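Local coordinates for putative aminopeptidase (PDB 5NTH), which is an M17 leucyl aminopeptidase that binds manganese, removes amino-terminal residues from peptides and binds actinonin, at the interface of chains A and B. Residues are numbered along the deposited sequence; one frame, centred on the assembly and turned at random. Chains: chain A/B, Putative aminopeptidase.

The interface of chains A and B. Residues chain A 165-167; chain B 381, 474-476.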
# COMPACT_ATOMS: atom_id res chain seq x y z
N ALA A 165 -23.35 -21.81 15.53
CA ALA A 165 -22.58 -22.75 16.39
C ALA A 165 -22.45 -22.27 17.86
O ALA A 165 -21.82 -22.95 18.69
CB ALA A 165 -21.21 -23.03 15.78
N LYS A 166 -23.06 -21.13 18.17
CA LYS A 166 -23.13 -20.66 19.56
C LYS A 166 -23.65 -21.72 20.51
O LYS A 166 -24.55 -22.50 20.18
CB LYS A 166 -24.09 -19.48 19.72
CG LYS A 166 -23.70 -18.22 18.96
CD LYS A 166 -24.22 -17.01 19.72
CE LYS A 166 -24.40 -15.78 18.85
NZ LYS A 166 -23.10 -15.14 18.52
N ALA A 167 -23.05 -21.75 21.70
CA ALA A 167 -23.59 -22.49 22.83
C ALA A 167 -23.96 -23.94 22.52
O ALA A 167 -25.05 -24.38 22.84
CB ALA A 167 -24.80 -21.75 23.33
N SER B 381 -17.17 -22.60 20.15
CA SER B 381 -17.07 -22.50 18.70
C SER B 381 -16.35 -21.21 18.30
O SER B 381 -16.58 -20.17 18.90
CB SER B 381 -18.47 -22.55 18.07
OG SER B 381 -19.23 -21.42 18.46
N CYS B 474 -22.32 -15.85 14.50
CA CYS B 474 -22.67 -17.28 14.32
C CYS B 474 -21.77 -18.28 15.07
O CYS B 474 -21.78 -19.49 14.83
CB CYS B 474 -22.68 -17.57 12.84
SG CYS B 474 -21.02 -17.44 12.14
N ALA B 475 -21.00 -17.79 16.02
CA ALA B 475 -20.15 -18.65 16.83
C ALA B 475 -19.92 -17.97 18.15
O ALA B 475 -20.26 -16.80 18.34
CB ALA B 475 -18.83 -18.91 16.14
N ASP B 476 -19.35 -18.72 19.08
CA ASP B 476 -19.14 -18.18 20.42
C ASP B 476 -18.21 -16.98 20.40
O ASP B 476 -18.46 -16.01 21.11
CB ASP B 476 -18.66 -19.28 21.38
CG ASP B 476 -19.74 -20.30 21.64
OD1 ASP B 476 -20.92 -19.88 21.94
OD2 ASP B 476 -19.40 -21.52 21.54
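A:Lys166, A:Ala165 and B:Asp476 bury the most surface in this small polar patch between two copies of the enzyme. M17 aminopeptidases are typically hexamers, and six copies make up the assembly, so the patch probably belongs to the native oligomer. The chain A segment runs into the 3-10 helix 166-172. OD1 of B:Asp476 accepts a hydrogen bond from the backbone N of A:Ala167 at 2.8 Å. The bond is nearly straight, 163° at the hydrogen, and uses the syn lone pair of OD1. CG of B:Asp476, the carboxylate carbon, lies anti to the residue's own carbonyl carbon and sits 4.0 Å from CA of A:Lys166. The other oxygen, OD2, accepts a hydrogen bond from the backbone N of B:Ser381 on its anti side, at 2.8 Å. Both oxygens are therefore tied down, which should fix the rotation of the carboxylate. B:Ser381 OG accepts a hydrogen bond from the backbone N of B:Asp476, a second tie. The same hydroxyl makes a weak hydrogen bond to the carbonyl O of A:Ala165. The methyl CB of A:Ala165 packs against CB of B:Ser381 at 3.6 Å. A:Lys166 runs alongside the B:Ala475 backbone and bends at its last torsion (chi4 -76°). Its terminal amine NZ makes a weak hydrogen bond to B:Ala475 O at 3.3 Å. NZ lies 6.2 Å from OD1 of B:Asp476, too far for contact. A:Ala165 N hydrogen-bonds to B:Cys474 O at 2.9 Å, approaching from 41° out of the carbonyl plane.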